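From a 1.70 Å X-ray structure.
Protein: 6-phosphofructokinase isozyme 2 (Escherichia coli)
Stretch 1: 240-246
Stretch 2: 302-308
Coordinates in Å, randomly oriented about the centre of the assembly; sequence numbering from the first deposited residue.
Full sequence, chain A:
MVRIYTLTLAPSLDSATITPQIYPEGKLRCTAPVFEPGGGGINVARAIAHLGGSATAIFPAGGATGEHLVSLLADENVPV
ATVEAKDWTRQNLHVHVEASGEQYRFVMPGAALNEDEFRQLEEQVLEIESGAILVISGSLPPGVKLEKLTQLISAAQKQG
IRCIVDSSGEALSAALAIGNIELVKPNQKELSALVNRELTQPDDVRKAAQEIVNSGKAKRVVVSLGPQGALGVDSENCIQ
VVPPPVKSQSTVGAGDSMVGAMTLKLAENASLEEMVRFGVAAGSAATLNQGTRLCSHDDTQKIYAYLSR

Stretch 1, residues 240-246: QVVPPPV
Stretch 2 (302-308) KIYAYLS

A helix that begins earlier in the chain and includes residues 302-307 packs against a proline-rich segment that leaves the end of a β-strand, and the contact is built round Pro244, Leu307 and Tyr306. The two stretches bury 248 Å² between them, both sides summed, and no hydrogen bond crosses the interface, so it rests on apolar packing.

Stretch 1 is extended for most of its length. Gln240 (phi/psi -115/137°) and Val241 (-124/126°) complete a strand that begins earlier in the chain, and Val242 (-110/135°) carries the extended course into the loop. Pro243 (-68/161°) and Pro244 (-68/159°) then adopt polyproline-like angles. At Pro245 psi falls to 75° (phi -79°), and the backbone turns so that Val246 N donates to Pro244 O at 2.9 Å; Val246 itself lies at -120/140°. The ring pucker is C-gamma exo in Pro243 and C-gamma endo in Pro244 and Pro245.

Stretch 2 is regular helix from Lys302 to Tyr306, with phi between -59 and -65° and psi between -42 and -47°. Tyr306 N bonds to Lys302 O at 3.2 Å and Leu307 N to Ile303 O at 2.9 Å. Psi relaxes to -24° at Leu307, and Ser308 (-100/0°) makes weak backbone bonds from its N to Tyr304 O (3.0 Å) and to Ala305 O (3.2 Å). The Ser308 side chain, chi1 m, also turns back on the helix, its OG donating to Tyr304 O at 3.0 Å.

The register is set by Pro244 and Ile303, whose CA atoms are 7.3 Å apart. From Gln240 to Val246 the segment runs roughly opposite to the helix from Lys302 to Ser308. Ile303, Tyr306 and Leu307 direct their CA-to-CB bonds toward the loop, as the i, i+3, i+4 spacing of a helix allows, and Pro244 points toward them in return. Pro243 points away, so the adjacent prolines play different parts.

Pro244 loses the most surface, 75 Å². Its rigid ring presents CD to Ile303 CG2 at 3.7 Å and, more loosely, to Leu307 CD2 at 4.3 Å, while its CB comes within 3.5 Å of Tyr306 CE2. Ile303 is in the m, t rotamer (chi1 -64°, chi2 166°).

Leu307, with 51 Å² covered, is likewise m, t (-61°, 171°). Both methyls pack on Val241 CG1, Leu307 CD1 at 4.0 Å and CD2 at 4.1 Å, with the valine in the t rotamer; Leu307 CD2 also lies 3.3 Å from Val242 O, a close van der Waals approach to a backbone carbonyl. Val242 thus takes part through its main chain, its side chain (chi1 t) remaining 6.3 Å from the helix.

Tyr306, with 38 Å² covered, has chi1 168° (t) and chi2 84°. Its ring meets Pro244 CB obliquely, and the side chain extends far enough for OH to lie 4.3 Å from Pro245 CD, a looser contact, and OH makes no hydrogen bond across the interface.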

# COMPACT_ATOMS: atom_id res chain seq x y z
N GLN A 240 -25.55 0.88 -27.05
CA GLN A 240 -24.40 0.59 -26.22
C GLN A 240 -23.33 -0.04 -27.09
O GLN A 240 -23.61 -0.88 -27.95
CB GLN A 240 -24.73 -0.34 -25.04
CG GLN A 240 -23.50 -0.59 -24.15
CD GLN A 240 -23.80 -1.23 -22.80
OE1 GLN A 240 -24.96 -1.44 -22.44
NE2 GLN A 240 -22.74 -1.53 -22.04
N VAL A 241 -22.10 0.40 -26.89
CA VAL A 241 -20.97 -0.15 -27.61
C VAL A 241 -19.96 -0.65 -26.60
O VAL A 241 -19.55 0.10 -25.71
CB VAL A 241 -20.33 0.91 -28.52
CG1 VAL A 241 -19.04 0.36 -29.15
CG2 VAL A 241 -21.31 1.34 -29.59
N VAL A 242 -19.57 -1.92 -26.73
CA VAL A 242 -18.62 -2.54 -25.81
C VAL A 242 -17.30 -2.79 -26.55
O VAL A 242 -17.31 -3.26 -27.68
CB VAL A 242 -19.19 -3.86 -25.28
CG1 VAL A 242 -18.35 -4.42 -24.12
CG2 VAL A 242 -20.63 -3.64 -24.83
N PRO A 243 -16.17 -2.46 -25.91
CA PRO A 243 -14.87 -2.70 -26.54
C PRO A 243 -14.60 -4.19 -26.69
O PRO A 243 -15.20 -5.00 -25.99
CB PRO A 243 -13.86 -2.12 -25.54
CG PRO A 243 -14.65 -1.45 -24.48
CD PRO A 243 -16.03 -1.98 -24.53
N PRO A 244 -13.67 -4.55 -27.58
CA PRO A 244 -13.26 -5.95 -27.68
C PRO A 244 -12.51 -6.38 -26.43
O PRO A 244 -12.00 -5.52 -25.69
CB PRO A 244 -12.33 -5.96 -28.91
CG PRO A 244 -11.88 -4.55 -29.07
CD PRO A 244 -13.02 -3.70 -28.60
N PRO A 245 -12.45 -7.70 -26.18
CA PRO A 245 -11.83 -8.22 -24.95
C PRO A 245 -10.32 -8.25 -25.05
O PRO A 245 -9.73 -9.32 -25.24
CB PRO A 245 -12.41 -9.63 -24.84
CG PRO A 245 -12.74 -10.02 -26.24
CD PRO A 245 -13.11 -8.75 -26.97
N VAL A 246 -9.71 -7.08 -24.93
CA VAL A 246 -8.26 -6.93 -24.92
C VAL A 246 -7.86 -6.29 -23.60
O VAL A 246 -8.53 -5.39 -23.11
CB VAL A 246 -7.77 -6.06 -26.08
CG1 VAL A 246 -6.24 -5.95 -26.07
CG2 VAL A 246 -8.25 -6.64 -27.41
N LYS A 302 -8.03 -0.13 -35.81
CA LYS A 302 -8.20 -1.58 -35.68
C LYS A 302 -9.42 -1.92 -34.84
O LYS A 302 -10.23 -2.78 -35.21
CB LYS A 302 -6.94 -2.20 -35.05
CG LYS A 302 -6.99 -3.73 -34.93
CD LYS A 302 -5.85 -4.25 -34.05
CE LYS A 302 -4.49 -3.89 -34.62
NZ LYS A 302 -3.36 -4.43 -33.80
N ILE A 303 -9.56 -1.25 -33.70
CA ILE A 303 -10.72 -1.47 -32.84
C ILE A 303 -12.00 -1.02 -33.54
O ILE A 303 -13.01 -1.74 -33.52
CB ILE A 303 -10.56 -0.76 -31.48
CG1 ILE A 303 -9.38 -1.36 -30.71
CG2 ILE A 303 -11.85 -0.88 -30.67
CD1 ILE A 303 -8.92 -0.53 -29.51
N TYR A 304 -11.97 0.15 -34.17
CA TYR A 304 -13.14 0.64 -34.89
C TYR A 304 -13.60 -0.33 -35.99
O TYR A 304 -14.79 -0.56 -36.15
CB TYR A 304 -12.89 2.03 -35.47
CG TYR A 304 -14.06 2.61 -36.22
CD1 TYR A 304 -15.16 3.13 -35.54
CD2 TYR A 304 -14.08 2.62 -37.61
CE1 TYR A 304 -16.24 3.66 -36.23
CE2 TYR A 304 -15.15 3.15 -38.31
CZ TYR A 304 -16.23 3.66 -37.62
OH TYR A 304 -17.29 4.18 -38.32
N ALA A 305 -12.65 -0.89 -36.73
CA ALA A 305 -12.98 -1.88 -37.76
C ALA A 305 -13.70 -3.09 -37.17
O ALA A 305 -14.67 -3.58 -37.74
CB ALA A 305 -11.72 -2.32 -38.50
N TYR A 306 -13.22 -3.55 -36.02
CA TYR A 306 -13.85 -4.67 -35.32
C TYR A 306 -15.27 -4.32 -34.90
O TYR A 306 -16.19 -5.10 -35.12
CB TYR A 306 -13.02 -5.06 -34.09
CG TYR A 306 -13.71 -6.01 -33.13
CD1 TYR A 306 -13.69 -7.38 -33.34
CD2 TYR A 306 -14.36 -5.52 -32.00
CE1 TYR A 306 -14.31 -8.24 -32.46
CE2 TYR A 306 -14.99 -6.38 -31.11
CZ TYR A 306 -14.95 -7.74 -31.35
OH TYR A 306 -15.57 -8.60 -30.47
N LEU A 307 -15.45 -3.14 -34.31
CA LEU A 307 -16.78 -2.71 -33.87
C LEU A 307 -17.75 -2.52 -35.03
O LEU A 307 -18.97 -2.60 -34.85
CB LEU A 307 -16.68 -1.41 -33.07
CG LEU A 307 -15.84 -1.44 -31.79
CD1 LEU A 307 -15.67 -0.03 -31.25
CD2 LEU A 307 -16.48 -2.35 -30.75
N SER A 308 -17.21 -2.27 -36.22
CA SER A 308 -18.04 -1.98 -37.39
C SER A 308 -18.22 -3.19 -38.30
O SER A 308 -18.90 -3.11 -39.33
CB SER A 308 -17.44 -0.83 -38.20
OG SER A 308 -17.34 0.35 -37.42